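Local coordinates for protein restriction endonuclease (Mycobacterium sp., PDB 4F0Q) that cuts DNA that carries methylated cytosine, acting as a tetrameric, modification-dependent restriction endonuclease, at residues Glu301-Ser305 / Val333-Gly337; Lys320-Leu324 / Glu452-Leu456; Val351-Lys357 / Trp381-Thr387. All coordinates share one frame; numbering follows the deposited sequence.

Contact 1 of 3, residues Glu301-Ser305 / Val333-Gly337; sequences ELLAS and VDFIG. With MG (magnesium ion), chain E.
Glu301, Ala304 and Ser305, on one turn of helix 297-314, sit over Asp334 and Phe335, where the chain enters strand 335-342. The short helix and strand axes run nearly parallel, 21° apart, and approach to 9.2 Å, room for a single layer of side chains. Phe335 makes the largest contribution to that layer. Its CG sits between the backbone N and the carbonyl carbon (chi1 60°), and the ring rises from the strand to the helix. Ser305 CA lies over the centre of one ring face, 3.7 Å from the centroid and close to the ring normal, a CH-pi contact. Ala304 CB adds an apolar touch at Phe335 CE1, 3.8 Å away, while the carbonyl oxygens of Glu301 and Ala304 approach the ring obliquely.

A helix laid on the central sheet, with an acidic residue just before the second strand of the sheet, matches the PD-(D/E)XK nuclease core. Asp334 and Phe335 both face Gly354 in a classic beta bulge. Asp334 OD2 binds the magnesium ion at 2.1 Å, and OD1 forms a salt bridge with Arg326, so both oxygens of the carboxylate are engaged. Glu301 extends beyond CG toward the same site and crosses Asp334 at about a right angle. Its OE2 comes within 2.9 Å of Asp334 OD2, two acceptors that share no hydrogen bond, with the carboxylate planes turned 53° apart. Glu301 OE1 is hydrogen-bonded to ND1 of His298, which holds the other oxygen of this carboxylate.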
loop_
_atom_site.group_PDB
_atom_site.type_symbol
_atom_site.label_atom_id
_atom_site.label_comp_id
_atom_site.label_asym_id
_atom_site.label_seq_id
_atom_site.Cartn_x
_atom_site.Cartn_y
_atom_site.Cartn_z
ATOM N N GLU A 301 15.614 -14.871 -8.994
ATOM C CA GLU A 301 15.249 -13.689 -8.220
ATOM C C GLU A 301 15.124 -12.457 -9.122
ATOM O O GLU A 301 14.182 -11.672 -8.988
ATOM C CB GLU A 301 16.257 -13.438 -7.093
ATOM C CG GLU A 301 16.256 -14.511 -6.014
ATOM C CD GLU A 301 17.306 -14.271 -4.947
ATOM O OE1 GLU A 301 18.170 -13.392 -5.144
ATOM O OE2 GLU A 301 17.266 -14.964 -3.906
ATOM N N LEU A 302 16.070 -12.300 -10.043
ATOM C CA LEU A 302 16.026 -11.197 -11.004
ATOM C C LEU A 302 14.806 -11.314 -11.917
ATOM O O LEU A 302 14.065 -10.337 -12.131
ATOM C CB LEU A 302 17.307 -11.162 -11.840
ATOM C CG LEU A 302 17.421 -10.020 -12.852
ATOM C CD1 LEU A 302 17.345 -8.673 -12.151
ATOM C CD2 LEU A 302 18.706 -10.136 -13.655
ATOM N N LEU A 303 14.605 -12.516 -12.453
ATOM C CA LEU A 303 13.437 -12.796 -13.281
ATOM C C LEU A 303 12.154 -12.478 -12.524
ATOM O O LEU A 303 11.219 -11.919 -13.087
ATOM C CB LEU A 303 13.419 -14.257 -13.730
ATOM C CG LEU A 303 12.157 -14.663 -14.498
ATOM C CD1 LEU A 303 12.087 -13.951 -15.841
ATOM C CD2 LEU A 303 12.072 -16.169 -14.677
ATOM N N ALA A 304 12.121 -12.830 -11.244
ATOM C CA ALA A 304 10.951 -12.584 -10.410
ATOM C C ALA A 304 10.745 -11.095 -10.174
ATOM O O ALA A 304 9.612 -10.638 -10.056
ATOM C CB ALA A 304 11.075 -13.316 -9.089
ATOM N N SER A 305 11.839 -10.344 -10.095
ATOM C CA SER A 305 11.741 -8.894 -9.956
ATOM C C SER A 305 11.128 -8.282 -11.214
ATOM O O SER A 305 10.220 -7.443 -11.135
ATOM C CB SER A 305 13.111 -8.276 -9.671
ATOM O OG SER A 305 14.005 -8.489 -10.748
ATOM N N VAL A 333 13.902 -11.498 2.235
ATOM C CA VAL A 333 13.559 -10.686 1.074
ATOM C C VAL A 333 14.573 -10.889 -0.047
ATOM O O VAL A 333 15.779 -10.817 0.179
ATOM C CB VAL A 333 13.495 -9.192 1.440
ATOM C CG1 VAL A 333 13.094 -8.364 0.229
ATOM C CG2 VAL A 333 12.520 -8.973 2.587
ATOM N N ASP A 334 14.076 -11.139 -1.254
ATOM C CA ASP A 334 14.941 -11.418 -2.396
ATOM C C ASP A 334 15.171 -10.198 -3.286
ATOM O O ASP A 334 16.214 -10.082 -3.928
ATOM C CB ASP A 334 14.384 -12.582 -3.219
ATOM C CG ASP A 334 14.473 -13.907 -2.486
ATOM O OD1 ASP A 334 14.565 -13.892 -1.242
ATOM O OD2 ASP A 334 14.452 -14.962 -3.153
ATOM N N PHE A 335 14.198 -9.293 -3.330
ATOM C CA PHE A 335 14.357 -8.058 -4.097
ATOM C C PHE A 335 13.483 -6.913 -3.590
ATOM O O PHE A 335 12.493 -7.129 -2.893
ATOM C CB PHE A 335 14.134 -8.297 -5.596
ATOM C CG PHE A 335 12.768 -8.822 -5.941
ATOM C CD1 PHE A 335 12.531 -10.186 -6.002
ATOM C CD2 PHE A 335 11.727 -7.955 -6.228
ATOM C CE1 PHE A 335 11.279 -10.674 -6.327
ATOM C CE2 PHE A 335 10.473 -8.437 -6.554
ATOM C CZ PHE A 335 10.249 -9.799 -6.604
ATOM N N ILE A 336 13.871 -5.692 -3.947
ATOM C CA ILE A 336 13.171 -4.491 -3.515
ATOM C C ILE A 336 12.751 -3.656 -4.720
ATOM O O ILE A 336 13.514 -3.505 -5.676
ATOM C CB ILE A 336 14.062 -3.633 -2.584
ATOM C CG1 ILE A 336 14.437 -4.420 -1.329
ATOM C CG2 ILE A 336 13.358 -2.342 -2.192
ATOM C CD1 ILE A 336 13.257 -4.749 -0.444
ATOM N N GLY A 337 11.527 -3.136 -4.670
ATOM C CA GLY A 337 11.018 -2.227 -5.682
ATOM C C GLY A 337 10.202 -1.122 -5.036
ATOM O O GLY A 337 10.191 -0.990 -3.813
HETATM MG MG MG E . 13.834 -16.765 -2.360
HETATM O O HOH W 1 15.317 -16.961 -3.810
HETATM O O HOH W 2 13.912 -18.834 -2.121
HETATM O O HOH W 3 14.908 -16.090 -0.672
#

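Contact 2 of 3, residues Lys320-Leu324 / Glu452-Leu456; sequences KEGWL and EVISL
A bulge in the outermost strand of the nuclease sheet within this chain, formed where Gly322 and Trp323 both face Ile336, receives the C-terminal tail of the chain through Val453 and Leu456. The tail is wound into a 3-10 segment over 452-455, as the bond from Ser455 N to Glu452 O (2.9 Å) attests. Between the two segments the contact is apolar and van der Waals in kind.

Trp323 supplies the largest share of it. Its CG stands between the backbone N and the carbonyl carbon (chi1 63°), which sends the six-membered end of the indole toward the tail. The ring meets the 3-10 turn with its edge: CH2 lies 3.6 Å from Val453 N, and CZ3 is 3.8 Å from Val453 CG2. Glu452 C and Leu456 CD1 also sit near the ring plane, so the tail meets the CZ3-CH2 end of the ring edge-on and does not stack on a face.

Gly322 has no side chain, and Val453 CG2 comes to 4.1 Å from its CA. Leu456, the last residue of the chain, puts CD1 3.7 Å from Gly322 CA. The same methyl reaches the backbone just before the bulge, at 3.5 Å from Glu321 O. Val453 also touches Ile336 on the neighbouring strand, which carries the packing one strand deeper into the sheet.

Glu321 points away from the tail and makes a salt bridge with Arg247 of the second subunit; Ile454 of the tail also packs on Gln403 of the second subunit. The strand side of the contact is a classic beta bulge, Gly322 and Trp323 opposite Ile336, against which the C-terminal tail packs with Val453 and Leu456.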
loop_
_atom_site.group_PDB
_atom_site.type_symbol
_atom_site.label_atom_id
_atom_site.label_comp_id
_atom_site.label_asym_id
_atom_site.label_seq_id
_atom_site.Cartn_x
_atom_site.Cartn_y
_atom_site.Cartn_z
ATOM N N LYS A 320 8.684 1.178 -9.836
ATOM C CA LYS A 320 10.067 1.604 -10.005
ATOM C C LYS A 320 11.019 0.473 -9.637
ATOM O O LYS A 320 10.932 -0.095 -8.549
ATOM C CB LYS A 320 10.362 2.845 -9.158
ATOM C CG LYS A 320 9.453 4.030 -9.456
ATOM C CD LYS A 320 9.534 4.438 -10.919
ATOM C CE LYS A 320 8.519 5.528 -11.239
ATOM N NZ LYS A 320 8.741 6.749 -10.403
ATOM N N GLU A 321 11.922 0.150 -10.556
ATOM C CA GLU A 321 12.887 -0.924 -10.354
ATOM C C GLU A 321 13.893 -0.577 -9.260
ATOM O O GLU A 321 14.557 0.457 -9.319
ATOM C CB GLU A 321 13.617 -1.233 -11.664
ATOM C CG GLU A 321 14.802 -2.171 -11.518
ATOM C CD GLU A 321 15.498 -2.438 -12.839
ATOM O OE1 GLU A 321 16.717 -2.708 -12.826
ATOM O OE2 GLU A 321 14.824 -2.383 -13.888
ATOM N N GLY A 322 13.997 -1.446 -8.260
ATOM C CA GLY A 322 14.914 -1.228 -7.157
ATOM C C GLY A 322 16.195 -2.025 -7.301
ATOM O O GLY A 322 17.083 -1.640 -8.064
ATOM N N TRP A 323 16.294 -3.136 -6.574
ATOM C CA TRP A 323 17.499 -3.966 -6.627
ATOM C C TRP A 323 17.292 -5.375 -6.077
ATOM O O TRP A 323 16.192 -5.741 -5.670
ATOM C CB TRP A 323 18.651 -3.292 -5.873
ATOM C CG TRP A 323 18.385 -3.110 -4.410
ATOM C CD1 TRP A 323 18.601 -4.022 -3.418
ATOM C CD2 TRP A 323 17.858 -1.941 -3.772
ATOM N NE1 TRP A 323 18.238 -3.495 -2.203
ATOM C CE2 TRP A 323 17.779 -2.218 -2.393
ATOM C CE3 TRP A 323 17.443 -0.688 -4.233
ATOM C CZ2 TRP A 323 17.304 -1.288 -1.471
ATOM C CZ3 TRP A 323 16.971 0.234 -3.315
ATOM C CH2 TRP A 323 16.906 -0.071 -1.951
ATOM N N LEU A 324 18.365 -6.160 -6.072
ATOM C CA LEU A 324 18.351 -7.494 -5.482
ATOM C C LEU A 324 19.100 -7.482 -4.155
ATOM O O LEU A 324 20.008 -6.676 -3.953
ATOM C CB LEU A 324 18.981 -8.517 -6.432
ATOM C CG LEU A 324 18.051 -9.289 -7.373
ATOM C CD1 LEU A 324 17.265 -8.350 -8.274
ATOM C CD2 LEU A 324 18.845 -10.288 -8.201
ATOM N N GLU A 452 15.541 2.927 1.489
ATOM C CA GLU A 452 16.334 3.719 0.554
ATOM C C GLU A 452 15.774 3.703 -0.871
ATOM O O GLU A 452 16.142 4.544 -1.693
ATOM C CB GLU A 452 17.794 3.254 0.559
ATOM C CG GLU A 452 18.480 3.374 1.915
ATOM C CD GLU A 452 19.921 2.887 1.898
ATOM O OE1 GLU A 452 20.682 3.286 0.990
ATOM O OE2 GLU A 452 20.295 2.102 2.795
ATOM N N VAL A 453 14.875 2.762 -1.157
ATOM C CA VAL A 453 14.248 2.686 -2.475
ATOM C C VAL A 453 13.412 3.935 -2.760
ATOM O O VAL A 453 13.067 4.212 -3.909
ATOM C CB VAL A 453 13.373 1.421 -2.631
ATOM C CG1 VAL A 453 11.976 1.659 -2.074
ATOM C CG2 VAL A 453 13.295 1.002 -4.091
ATOM N N ILE A 454 13.094 4.690 -1.711
ATOM C CA ILE A 454 12.370 5.945 -1.877
ATOM C C ILE A 454 13.237 6.968 -2.614
ATOM O O ILE A 454 12.730 7.818 -3.348
ATOM C CB ILE A 454 11.905 6.510 -0.515
ATOM C CG1 ILE A 454 10.970 5.516 0.175
ATOM C CG2 ILE A 454 11.203 7.847 -0.687
ATOM C CD1 ILE A 454 10.479 5.976 1.529
ATOM N N SER A 455 14.551 6.860 -2.442
ATOM C CA SER A 455 15.485 7.802 -3.055
ATOM C C SER A 455 15.714 7.537 -4.544
ATOM O O SER A 455 16.457 8.266 -5.202
ATOM C CB SER A 455 16.820 7.798 -2.308
ATOM O OG SER A 455 16.652 8.213 -0.964
ATOM N N LEU A 456 15.081 6.494 -5.070
ATOM C CA LEU A 456 15.187 6.184 -6.491
ATOM C C LEU A 456 14.198 7.009 -7.308
ATOM O O LEU A 456 14.195 6.955 -8.537
ATOM C CB LEU A 456 14.956 4.692 -6.742
ATOM C CG LEU A 456 15.985 3.726 -6.156
ATOM C CD1 LEU A 456 15.713 2.312 -6.636
ATOM C CD2 LEU A 456 17.395 4.156 -6.520
#

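Contact 3 of 3, residues Val351-Lys357 / Trp381-Thr387; sequences VVLGQAK and WIGVYVT. With MG (magnesium ion), chain E.
Val352, Ile382 and Val384 form the apolar patch on one face of this parallel strand pair, with Val352 CG1 3.7 Å from Val384 CG1 and its other methyl, CG2, against Ile382 CG1. Helix 297-314 covers this side, through Phe312 on Ile382 and Ala304 on Val386. On the other face each aromatic ring lies beside its register partner. Val351 CB sits over the five-membered ring of Trp381, 3.6 Å from its centroid, and Leu353 CD1 meets the indole at CE3 (3.6 Å). Further along, Gln355 CG lies over the face of the Tyr385 ring, offset toward its rim, at 3.6 Å from the centroid, 16° off the normal.

Six backbone hydrogen bonds join the strands in parallel register; the bond from Leu353 N to Ile382 O, 2.9 Å long, is nearly straight at 170°. Helix 367-374 links the two strands and packs on Tyr385, a beta-alpha-beta crossover. At the far end Thr387 OG1 donates to Lys357 O, also 2.9 Å.

The polar edge is the magnesium site. Bent at chi2 (62°), Gln355 brings OE1 to 2.1 Å from the metal, beside Ala356 O. Asp334 and three waters complete six ligands. Gln355-Ala356-Lys357 probably occupies the place of the (D/E)XK triplet: one strand thus binds the ion through an amide and a carbonyl oxygen, both neutral, leaving Asp334 as the sole carboxylate ligand.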
loop_
_atom_site.group_PDB
_atom_site.type_symbol
_atom_site.label_atom_id
_atom_site.label_comp_id
_atom_site.label_asym_id
_atom_site.label_seq_id
_atom_site.Cartn_x
_atom_site.Cartn_y
_atom_site.Cartn_z
ATOM N N VAL A 351 6.956 0.925 -0.552
ATOM C CA VAL A 351 8.073 0.014 -0.768
ATOM C C VAL A 351 7.589 -1.411 -1.016
ATOM O O VAL A 351 6.742 -1.931 -0.285
ATOM C CB VAL A 351 9.046 0.032 0.427
ATOM C CG1 VAL A 351 10.251 -0.854 0.151
ATOM C CG2 VAL A 351 9.488 1.455 0.722
ATOM N N VAL A 352 8.129 -2.032 -2.058
ATOM C CA VAL A 352 7.755 -3.391 -2.419
ATOM C C VAL A 352 8.847 -4.382 -2.035
ATOM O O VAL A 352 9.976 -4.296 -2.514
ATOM C CB VAL A 352 7.473 -3.514 -3.928
ATOM C CG1 VAL A 352 7.084 -4.941 -4.280
ATOM C CG2 VAL A 352 6.384 -2.540 -4.345
ATOM N N LEU A 353 8.501 -5.321 -1.162
ATOM C CA LEU A 353 9.422 -6.378 -0.770
ATOM C C LEU A 353 9.118 -7.641 -1.564
ATOM O O LEU A 353 8.000 -8.154 -1.534
ATOM C CB LEU A 353 9.328 -6.653 0.733
ATOM C CG LEU A 353 10.225 -5.828 1.662
ATOM C CD1 LEU A 353 9.957 -4.337 1.526
ATOM C CD2 LEU A 353 10.048 -6.271 3.106
ATOM N N GLY A 354 10.119 -8.135 -2.281
ATOM C CA GLY A 354 9.936 -9.297 -3.128
ATOM C C GLY A 354 10.573 -10.557 -2.581
ATOM O O GLY A 354 11.601 -10.509 -1.909
ATOM N N GLN A 355 9.946 -11.690 -2.874
ATOM C CA GLN A 355 10.481 -12.994 -2.509
ATOM C C GLN A 355 10.272 -13.972 -3.654
ATOM O O GLN A 355 9.189 -14.039 -4.225
ATOM C CB GLN A 355 9.799 -13.523 -1.249
ATOM C CG GLN A 355 10.065 -14.994 -0.974
ATOM C CD GLN A 355 11.532 -15.291 -0.746
ATOM O OE1 GLN A 355 12.088 -16.218 -1.336
ATOM N NE2 GLN A 355 12.167 -14.507 0.117
ATOM N N ALA A 356 11.311 -14.728 -3.988
ATOM C CA ALA A 356 11.239 -15.673 -5.094
ATOM C C ALA A 356 11.651 -17.073 -4.659
ATOM O O ALA A 356 12.690 -17.252 -4.023
ATOM C CB ALA A 356 12.115 -15.203 -6.239
ATOM N N LYS A 357 10.839 -18.067 -5.004
ATOM C CA LYS A 357 11.184 -19.448 -4.681
ATOM C C LYS A 357 10.847 -20.416 -5.810
ATOM O O LYS A 357 9.679 -20.654 -6.114
ATOM C CB LYS A 357 10.516 -19.893 -3.378
ATOM C CG LYS A 357 11.060 -21.206 -2.844
ATOM C CD LYS A 357 10.605 -21.474 -1.422
ATOM C CE LYS A 357 11.269 -22.725 -0.871
ATOM N NZ LYS A 357 10.905 -22.973 0.549
ATOM N N TRP A 381 4.174 -0.508 3.221
ATOM C CA TRP A 381 4.926 -1.495 2.459
ATOM C C TRP A 381 4.000 -2.593 1.960
ATOM O O TRP A 381 3.033 -2.952 2.632
ATOM C CB TRP A 381 6.030 -2.121 3.315
ATOM C CG TRP A 381 7.178 -1.210 3.620
ATOM C CD1 TRP A 381 7.234 0.138 3.422
ATOM C CD2 TRP A 381 8.443 -1.587 4.172
ATOM N NE1 TRP A 381 8.454 0.626 3.822
ATOM C CE2 TRP A 381 9.217 -0.415 4.286
ATOM C CE3 TRP A 381 8.998 -2.802 4.585
ATOM C CZ2 TRP A 381 10.514 -0.422 4.793
ATOM C CZ3 TRP A 381 10.286 -2.807 5.090
ATOM C CH2 TRP A 381 11.029 -1.625 5.189
ATOM N N ILE A 382 4.294 -3.121 0.778
ATOM C CA ILE A 382 3.578 -4.285 0.272
ATOM C C ILE A 382 4.574 -5.373 -0.099
ATOM O O ILE A 382 5.763 -5.105 -0.264
ATOM C CB ILE A 382 2.710 -3.950 -0.957
ATOM C CG1 ILE A 382 3.590 -3.559 -2.144
ATOM C CG2 ILE A 382 1.710 -2.849 -0.626
ATOM C CD1 ILE A 382 2.848 -3.504 -3.458
ATOM N N GLY A 383 4.089 -6.601 -0.228
ATOM C CA GLY A 383 4.951 -7.714 -0.574
ATOM C C GLY A 383 4.562 -8.360 -1.887
ATOM O O GLY A 383 3.499 -8.074 -2.436
ATOM N N VAL A 384 5.432 -9.225 -2.395
ATOM C CA VAL A 384 5.127 -10.008 -3.587
ATOM C C VAL A 384 5.903 -11.326 -3.578
ATOM O O VAL A 384 7.117 -11.345 -3.384
ATOM C CB VAL A 384 5.391 -9.213 -4.890
ATOM C CG1 VAL A 384 6.785 -8.603 -4.886
ATOM C CG2 VAL A 384 5.181 -10.095 -6.113
ATOM N N TYR A 385 5.189 -12.431 -3.767
ATOM C CA TYR A 385 5.802 -13.753 -3.716
ATOM C C TYR A 385 5.679 -14.459 -5.064
ATOM O O TYR A 385 4.584 -14.821 -5.490
ATOM C CB TYR A 385 5.164 -14.593 -2.607
ATOM C CG TYR A 385 6.074 -15.649 -2.012
ATOM C CD1 TYR A 385 6.796 -16.518 -2.822
ATOM C CD2 TYR A 385 6.214 -15.772 -0.634
ATOM C CE1 TYR A 385 7.625 -17.481 -2.278
ATOM C CE2 TYR A 385 7.043 -16.732 -0.082
ATOM C CZ TYR A 385 7.744 -17.583 -0.908
ATOM O OH TYR A 385 8.569 -18.538 -0.361
ATOM N N VAL A 386 6.815 -14.650 -5.725
ATOM C CA VAL A 386 6.861 -15.307 -7.025
ATOM C C VAL A 386 7.397 -16.732 -6.899
ATOM O O VAL A 386 8.496 -16.958 -6.377
ATOM C CB VAL A 386 7.733 -14.521 -8.020
ATOM C CG1 VAL A 386 7.741 -15.206 -9.378
ATOM C CG2 VAL A 386 7.237 -13.090 -8.142
ATOM N N THR A 387 6.611 -17.690 -7.377
ATOM C CA THR A 387 6.999 -19.093 -7.310
ATOM C C THR A 387 6.528 -19.857 -8.543
ATOM O O THR A 387 5.548 -19.477 -9.186
ATOM C CB THR A 387 6.454 -19.770 -6.031
ATOM O OG1 THR A 387 6.824 -21.155 -6.019
ATOM C CG2 THR A 387 4.938 -19.648 -5.962
HETATM MG MG MG E . 13.834 -16.765 -2.360
HETATM O O HOH W 1 15.317 -16.961 -3.810
HETATM O O HOH W 2 13.912 -18.834 -2.121
HETATM O O HOH W 3 14.908 -16.090 -0.672
#

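Contacts 1 and 3 are buried and meet at the metal: Asp334 from contact 1 and Gln355 and Ala356 from contact 3 bind one magnesium ion, and strands 335-342 and 347-357 are sheet neighbours, paired through Gly354. Contact 2 is only partly buried. It lies at the margin of the same sheet, with the side chain of Trp323 about 14 Å from the ion, and reaches contact 1 through the probable bond from Ile336 N to Trp323 O (2.9 Å). The chemistry follows position: a backbone ladder in the sheet, carboxylates and an aromatic wedge under the helix, and apolar packing at the margin. Contacts 2 and 3 both also touch the second subunit.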